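Local coordinates for Non-heme chloroperoxidase CPO-A1 (Streptomyces aureofaciens, PDB 1A8Q), which is a cofactor-free haloperoxidase that can brominate and may serve as a chlorinating enzyme in 7-chlorotetracycline biosynthesis, at residues Gly146-Arg151 against Gly191-Val196; Gln153-Thr158 against Met185-Glu190; Glu160-Ala165 against Ile254-Gly259. All blocks are in the same frame, centred on the assembly; numbering follows the deposited sequence.

Contact 1 of 3, residues Gly146-Arg151 against Gly191-Val196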
# COMPACT_ATOMS: atom_id res chain seq x y z
N GLY A 146 -15.47 -4.51 13.40
CA GLY A 146 -16.17 -3.40 12.75
C GLY A 146 -16.65 -3.84 11.39
O GLY A 146 -17.79 -3.47 11.01
N VAL A 147 -15.80 -4.52 10.61
CA VAL A 147 -16.21 -4.95 9.27
C VAL A 147 -17.38 -5.93 9.37
O VAL A 147 -18.29 -5.90 8.54
CB VAL A 147 -15.04 -5.64 8.55
CG1 VAL A 147 -15.44 -6.28 7.24
CG2 VAL A 147 -13.89 -4.62 8.35
N LEU A 148 -17.33 -6.82 10.36
CA LEU A 148 -18.43 -7.81 10.48
C LEU A 148 -19.69 -7.26 11.09
O LEU A 148 -20.76 -7.88 10.83
CB LEU A 148 -17.94 -9.00 11.33
CG LEU A 148 -16.89 -9.84 10.59
CD1 LEU A 148 -16.23 -10.83 11.55
CD2 LEU A 148 -17.45 -10.56 9.37
N THR A 149 -19.66 -6.19 11.84
CA THR A 149 -20.86 -5.62 12.45
C THR A 149 -21.68 -4.85 11.42
O THR A 149 -22.88 -5.13 11.25
CB THR A 149 -20.47 -4.67 13.58
OG1 THR A 149 -19.82 -5.46 14.61
CG2 THR A 149 -21.67 -3.97 14.18
N GLU A 150 -21.02 -3.94 10.74
CA GLU A 150 -21.76 -3.18 9.67
C GLU A 150 -20.63 -2.47 8.88
O GLU A 150 -20.21 -1.38 9.29
CB GLU A 150 -22.74 -2.21 10.28
CG GLU A 150 -23.90 -1.89 9.29
CD GLU A 150 -23.39 -1.11 8.07
OE1 GLU A 150 -23.30 0.10 8.19
OE2 GLU A 150 -23.05 -1.75 7.06
N ARG A 151 -20.18 -3.11 7.83
CA ARG A 151 -19.01 -2.54 7.10
C ARG A 151 -19.21 -1.15 6.54
O ARG A 151 -18.22 -0.42 6.43
CB ARG A 151 -18.64 -3.56 6.02
CG ARG A 151 -19.60 -3.75 4.86
CD ARG A 151 -19.21 -4.85 3.86
NE ARG A 151 -20.28 -5.01 2.84
CZ ARG A 151 -20.27 -4.56 1.59
NH1 ARG A 151 -19.22 -3.93 1.07
NH2 ARG A 151 -21.30 -4.72 0.74
N GLY A 191 -12.35 -10.32 2.18
CA GLY A 191 -11.04 -9.63 2.02
C GLY A 191 -10.89 -8.56 3.10
O GLY A 191 -9.77 -8.31 3.62
N GLY A 192 -11.98 -7.91 3.48
CA GLY A 192 -12.00 -6.93 4.55
C GLY A 192 -11.41 -7.50 5.83
O GLY A 192 -10.43 -6.97 6.40
N VAL A 193 -11.94 -8.64 6.27
CA VAL A 193 -11.43 -9.25 7.52
C VAL A 193 -10.16 -10.03 7.37
O VAL A 193 -9.24 -9.87 8.20
CB VAL A 193 -12.52 -10.20 8.10
CG1 VAL A 193 -13.81 -9.41 8.37
CG2 VAL A 193 -12.79 -11.38 7.22
N ARG A 194 -9.90 -10.81 6.32
CA ARG A 194 -8.71 -11.63 6.22
C ARG A 194 -7.47 -10.76 6.01
O ARG A 194 -6.37 -11.17 6.45
CB ARG A 194 -8.75 -12.60 5.04
CG ARG A 194 -9.76 -13.73 5.18
CD ARG A 194 -9.11 -14.89 5.96
NE ARG A 194 -9.03 -14.51 7.36
CZ ARG A 194 -10.07 -14.58 8.20
NH1 ARG A 194 -11.23 -15.02 7.71
NH2 ARG A 194 -9.98 -14.23 9.48
N CYS A 195 -7.66 -9.62 5.32
CA CYS A 195 -6.45 -8.77 5.18
C CYS A 195 -6.00 -8.26 6.54
O CYS A 195 -4.76 -8.04 6.68
CB CYS A 195 -6.79 -7.54 4.31
SG CYS A 195 -6.77 -8.01 2.55
N VAL A 196 -6.86 -8.01 7.51
CA VAL A 196 -6.44 -7.57 8.83
C VAL A 196 -5.51 -8.60 9.47
O VAL A 196 -4.44 -8.25 10.00
CB VAL A 196 -7.63 -7.32 9.76
CG1 VAL A 196 -7.15 -6.82 11.12
CG2 VAL A 196 -8.52 -6.25 9.10

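Contact 2 of 3, residues Gln153-Thr158 against Met185-Glu190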
# COMPACT_ATOMS: atom_id res chain seq x y z
N GLN A 153 -21.00 1.60 7.58
CA GLN A 153 -20.77 2.59 8.61
C GLN A 153 -19.30 2.50 9.08
O GLN A 153 -18.72 3.53 9.37
CB GLN A 153 -21.63 2.32 9.88
CG GLN A 153 -21.55 3.44 10.90
CD GLN A 153 -21.96 4.79 10.36
OE1 GLN A 153 -22.95 4.91 9.63
NE2 GLN A 153 -21.23 5.86 10.70
N PHE A 154 -18.78 1.28 9.13
CA PHE A 154 -17.38 1.13 9.62
C PHE A 154 -16.40 1.89 8.74
O PHE A 154 -15.42 2.47 9.24
CB PHE A 154 -17.00 -0.35 9.69
CG PHE A 154 -15.57 -0.55 10.20
CD1 PHE A 154 -15.28 -0.26 11.50
CD2 PHE A 154 -14.63 -1.09 9.33
CE1 PHE A 154 -13.96 -0.49 11.98
CE2 PHE A 154 -13.33 -1.32 9.80
CZ PHE A 154 -13.06 -1.02 11.11
N TRP A 155 -16.62 1.90 7.42
CA TRP A 155 -15.67 2.67 6.56
C TRP A 155 -15.82 4.14 6.83
O TRP A 155 -14.83 4.89 6.77
CB TRP A 155 -15.92 2.30 5.09
CG TRP A 155 -15.75 0.84 4.82
CD1 TRP A 155 -16.56 0.08 4.01
CD2 TRP A 155 -14.67 -0.01 5.21
NE1 TRP A 155 -16.10 -1.20 3.98
CE2 TRP A 155 -14.93 -1.28 4.70
CE3 TRP A 155 -13.50 0.21 5.97
CZ2 TRP A 155 -14.08 -2.38 4.89
CZ3 TRP A 155 -12.64 -0.88 6.15
CH2 TRP A 155 -12.95 -2.14 5.62
N LYS A 156 -17.06 4.64 7.02
CA LYS A 156 -17.24 6.06 7.34
C LYS A 156 -16.51 6.41 8.64
O LYS A 156 -15.81 7.45 8.69
CB LYS A 156 -18.73 6.39 7.50
CG LYS A 156 -19.43 6.02 6.17
CD LYS A 156 -20.93 6.03 6.20
CE LYS A 156 -21.57 7.07 7.09
NZ LYS A 156 -21.35 8.45 6.54
N ASP A 157 -16.61 5.54 9.66
CA ASP A 157 -15.94 5.85 10.91
C ASP A 157 -14.41 5.73 10.80
O ASP A 157 -13.70 6.53 11.41
CB ASP A 157 -16.42 4.88 12.00
CG ASP A 157 -17.90 5.05 12.33
OD1 ASP A 157 -18.51 6.08 12.07
OD2 ASP A 157 -18.46 4.10 12.91
N THR A 158 -13.94 4.76 10.06
CA THR A 158 -12.50 4.53 9.88
C THR A 158 -11.83 5.63 9.08
O THR A 158 -10.62 5.86 9.32
CB THR A 158 -12.34 3.18 9.16
OG1 THR A 158 -12.91 2.20 10.06
CG2 THR A 158 -10.87 2.82 8.93
N MET A 185 -16.43 0.08 -0.58
CA MET A 185 -17.66 -0.71 -0.81
C MET A 185 -17.42 -1.72 -1.89
O MET A 185 -18.21 -2.67 -2.05
CB MET A 185 -18.82 0.25 -1.17
CG MET A 185 -19.25 1.06 0.06
SD MET A 185 -19.91 0.00 1.39
CE MET A 185 -21.41 -0.51 0.54
N ALA A 186 -16.34 -1.66 -2.68
CA ALA A 186 -16.07 -2.64 -3.70
C ALA A 186 -15.24 -3.80 -3.15
O ALA A 186 -15.01 -4.74 -3.94
CB ALA A 186 -15.28 -2.01 -4.87
N GLN A 187 -14.85 -3.74 -1.88
CA GLN A 187 -14.04 -4.88 -1.39
C GLN A 187 -14.96 -6.01 -0.86
O GLN A 187 -15.93 -5.68 -0.19
CB GLN A 187 -13.22 -4.34 -0.23
CG GLN A 187 -12.28 -5.37 0.41
CD GLN A 187 -11.69 -4.87 1.71
OE1 GLN A 187 -10.42 -4.85 1.92
NE2 GLN A 187 -12.51 -4.49 2.65
N THR A 188 -14.53 -7.25 -1.06
CA THR A 188 -15.37 -8.33 -0.49
C THR A 188 -15.31 -8.24 1.02
O THR A 188 -14.33 -7.82 1.66
CB THR A 188 -14.89 -9.72 -0.90
OG1 THR A 188 -13.55 -9.87 -0.39
CG2 THR A 188 -14.89 -9.87 -2.41
N ILE A 189 -16.35 -8.79 1.71
CA ILE A 189 -16.31 -8.75 3.18
C ILE A 189 -15.22 -9.68 3.71
O ILE A 189 -14.56 -9.29 4.67
CB ILE A 189 -17.69 -9.14 3.78
CG1 ILE A 189 -17.69 -8.77 5.27
CG2 ILE A 189 -17.98 -10.60 3.45
CD1 ILE A 189 -19.09 -8.89 5.92
N GLU A 190 -14.91 -10.76 3.00
CA GLU A 190 -13.89 -11.71 3.45
C GLU A 190 -12.52 -11.07 3.26
O GLU A 190 -11.66 -11.25 4.12
CB GLU A 190 -14.01 -13.00 2.65
CG GLU A 190 -13.03 -14.11 3.07
CD GLU A 190 -13.18 -14.60 4.48
OE1 GLU A 190 -14.01 -14.13 5.29
OE2 GLU A 190 -12.33 -15.47 4.85
O HOH W 1 -16.75 -3.23 2.07

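Contact 3 of 3, residues Glu160-Ala165 against Ile254-Gly259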
# COMPACT_ATOMS: atom_id res chain seq x y z
N GLU A 160 -11.97 8.73 9.46
CA GLU A 160 -11.49 9.76 10.37
C GLU A 160 -10.05 9.48 10.83
O GLU A 160 -9.21 10.36 10.68
CB GLU A 160 -12.37 9.86 11.62
CG GLU A 160 -13.83 10.19 11.29
CD GLU A 160 -13.99 11.58 10.68
OE1 GLU A 160 -13.30 12.53 11.13
OE2 GLU A 160 -14.80 11.75 9.75
N GLY A 161 -9.80 8.27 11.29
CA GLY A 161 -8.43 7.93 11.69
C GLY A 161 -7.49 7.84 10.50
O GLY A 161 -6.29 8.16 10.60
N PHE A 162 -7.97 7.30 9.37
CA PHE A 162 -7.11 7.08 8.22
C PHE A 162 -6.49 8.40 7.77
O PHE A 162 -5.33 8.44 7.35
CB PHE A 162 -7.97 6.48 7.10
CG PHE A 162 -7.24 5.89 5.94
CD1 PHE A 162 -6.92 6.68 4.85
CD2 PHE A 162 -6.98 4.53 5.93
CE1 PHE A 162 -6.26 6.12 3.75
CE2 PHE A 162 -6.37 3.96 4.82
CZ PHE A 162 -6.02 4.78 3.77
N PHE A 163 -7.24 9.49 7.82
CA PHE A 163 -6.77 10.79 7.36
C PHE A 163 -6.41 11.72 8.51
O PHE A 163 -6.10 12.90 8.23
CB PHE A 163 -7.90 11.50 6.55
CG PHE A 163 -8.22 10.83 5.26
CD1 PHE A 163 -7.32 10.71 4.23
CD2 PHE A 163 -9.50 10.26 5.08
CE1 PHE A 163 -7.60 10.08 3.03
CE2 PHE A 163 -9.80 9.63 3.88
CZ PHE A 163 -8.87 9.54 2.86
N SER A 164 -6.36 11.23 9.75
CA SER A 164 -6.11 12.09 10.91
C SER A 164 -6.99 13.32 10.85
O SER A 164 -6.63 14.46 11.16
CB SER A 164 -4.63 12.55 10.98
OG SER A 164 -3.84 11.39 11.18
N ALA A 165 -8.30 13.08 10.59
CA ALA A 165 -9.22 14.19 10.39
C ALA A 165 -9.70 14.78 11.70
O ALA A 165 -10.55 15.70 11.73
CB ALA A 165 -10.39 13.66 9.54
N ILE A 254 -1.51 10.15 3.00
CA ILE A 254 -0.70 11.14 2.28
C ILE A 254 -0.96 11.23 0.80
O ILE A 254 -1.03 12.37 0.27
CB ILE A 254 0.80 10.79 2.53
CG1 ILE A 254 1.23 11.15 3.96
CG2 ILE A 254 1.70 11.48 1.52
CD1 ILE A 254 2.49 10.36 4.33
N ALA A 255 -1.20 10.13 0.07
CA ALA A 255 -1.34 10.19 -1.37
C ALA A 255 -2.63 10.87 -1.82
O ALA A 255 -2.71 11.26 -3.00
CB ALA A 255 -1.32 8.78 -1.96
N MET A 256 -3.64 10.96 -0.94
CA MET A 256 -4.93 11.52 -1.31
C MET A 256 -5.27 12.85 -0.69
O MET A 256 -6.23 13.52 -1.10
CB MET A 256 -6.02 10.47 -0.86
CG MET A 256 -6.06 9.30 -1.83
SD MET A 256 -6.98 7.91 -1.04
CE MET A 256 -5.75 7.35 0.09
N VAL A 257 -4.53 13.30 0.33
CA VAL A 257 -4.92 14.51 1.07
C VAL A 257 -4.28 15.75 0.42
O VAL A 257 -3.09 15.75 0.12
CB VAL A 257 -4.43 14.42 2.52
CG1 VAL A 257 -4.64 15.75 3.26
CG2 VAL A 257 -5.15 13.34 3.33
N PRO A 258 -5.04 16.80 0.18
CA PRO A 258 -4.49 18.02 -0.41
C PRO A 258 -3.24 18.48 0.35
O PRO A 258 -3.26 18.49 1.58
CB PRO A 258 -5.60 19.05 -0.20
CG PRO A 258 -6.85 18.22 -0.26
CD PRO A 258 -6.49 16.95 0.48
N GLY A 259 -2.26 18.95 -0.37
CA GLY A 259 -1.02 19.48 0.23
C GLY A 259 0.02 18.38 0.37
O GLY A 259 1.11 18.37 -0.24

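Contact 1 of 3, residues Gly146-Arg151 against Gly191-Val196
V147 and G192 bring their CA atoms to 6.6 Å where the helical segments 146-151 and 191-196 run nearly antiparallel, with axes 9.7 Å apart and an angle of 165° between their directions. G192 has no side chain, so V147 CG1 lies over its backbone, 4.4 Å from G192 CA. The same methyl meets V193 CG1 at 3.7 Å. V147 owes this reach to its torsion: CG1 stands anti to the backbone N (chi1 172°) and faces the other helix. Both helices belong to the helical cap that an alpha/beta hydrolase inserts between two strands of its central sheet, here between strands 112-118 and 215-220; the contact joins helix 137-162 to helix 189-201 within that cap. L148 approaches from the more exposed flank and lies at about a right angle to V193. Its CG comes 3.8 Å from V193 CG1, and its CD2 is almost as near, so this one valine methyl is shared by two successive residues of the facing helix. V193 CG2 has a different neighbour, lying over one face of the R194 guanidinium toward its rim. R194 itself forms salt bridges with E190 and D197, and V147 also packs on F154 and W155 of its own helix. No hydrogen bond crosses between the segments; G192 O instead accepts one from W28 NE1, in a loop.

Contact 2 of 3, residues Gln153-Thr158 against Met185-Glu190
F154 O, on the residue just before W155, which reaches across to M185 and Q187, is gripped twice by T158, one turn on: OG1 is 2.7 Å away and T158 N 2.8 Å. The two donors reach F154 O from opposite faces of the carbonyl plane. The hydroxyl bond also carries T158 OG1 over the centre of the F154 ring, while F154 CD2 lies over one face of the W155 indole, offset toward its rim. The indole in turn projects to segment 185-190. Its benzo side meets the Q187 amide, with W155 CZ2 3.5 Å from Q187 NE2; ring and amide planes are 57° apart, and the two side chains run at about a right angle. Q187 extends fully from the backbone, CG anti to the backbone N (chi1 -179°), which carries the amide up to the indole. At the pyrrole side M185 makes a Met-aromatic contact, its SD 4.3 Å from W155 CD1 and, seen from the centroid of the five-membered ring, 86° off the normal, hence at the edge. Between these two neighbours the buried indole N-H is satisfied by a water, which accepts from W155 NE1 at 2.9 Å. The same water lies 3.4 Å from Q187 O, at best a weak bond. W28 adds an edge-to-face partner to W155. Further along, T188 is the N-cap of helix 189-201, its OG1 bonded to G191 N. This tryptophan-centred packing belongs to the helical cap of an alpha/beta hydrolase, with the Q187 and S94 side chains about 11 Å apart.

Contact 3 of 3, residues Glu160-Ala165 against Ile254-Gly259
The loop that carries the catalytic histidine in this alpha/beta hydrolase fold, between strand 243-247 and helix 260-272, packs through M256 and V257 against F162 and F163 at the end of cap helix 137-162. A Schellman motif closes that helix: A165 N bonds to E160 O at 2.9 Å and S164 N to G161 O at 3.2 Å, with S164 at positive phi. The two phenylalanines within this turn do the touching. F163 CD1 lies 3.5 Å from V257 CG2, and the two side chains slide past each other in opposite directions. Next to it, M256 CB sits at the edge of the F163 ring, 4.2 Å from CE1. M256 then bends at chi3 (-76°), turning its terminal methyl toward the other phenylalanine, where CE meets the ring edge 3.9 Å from F162 CE1. The phenylalanines also pack on each other, F162 CD1 standing over the centre of the F163 ring. F162 also meets the ring of H252 edge to face, and H252 forms the catalytic triad with S94 and D223. F180 of helix 174-184 touches both phenylalanine rings. Carbon and methyl groups make every contact between the segments, with no hydrogen bond among them, so cohesion here is hydrophobic; through F162 this apolar patch extends directly to the catalytic histidine.

How the contacts relate
All three contacts draw their first segment from helix 137-162, taken in order from its middle to its C-terminal end as 146-151, 153-158 and 160-165. Contacts 1 and 2 have centres 7 Å apart and touch, for instance V147 CG2 with F154 CE2 at 3.7 Å; both also use helix 189-201 with its N-terminal approach, and contact 2 is nested inside the chain loop closed by contact 1. Contact 3 lies 17 Å from contact 2 and 21 Å from contact 1, centre to centre, and its segments alternate with theirs. Thus one helix is tied within the cap by contacts 1 and 2, and at its far end joined to the catalytic histidine loop.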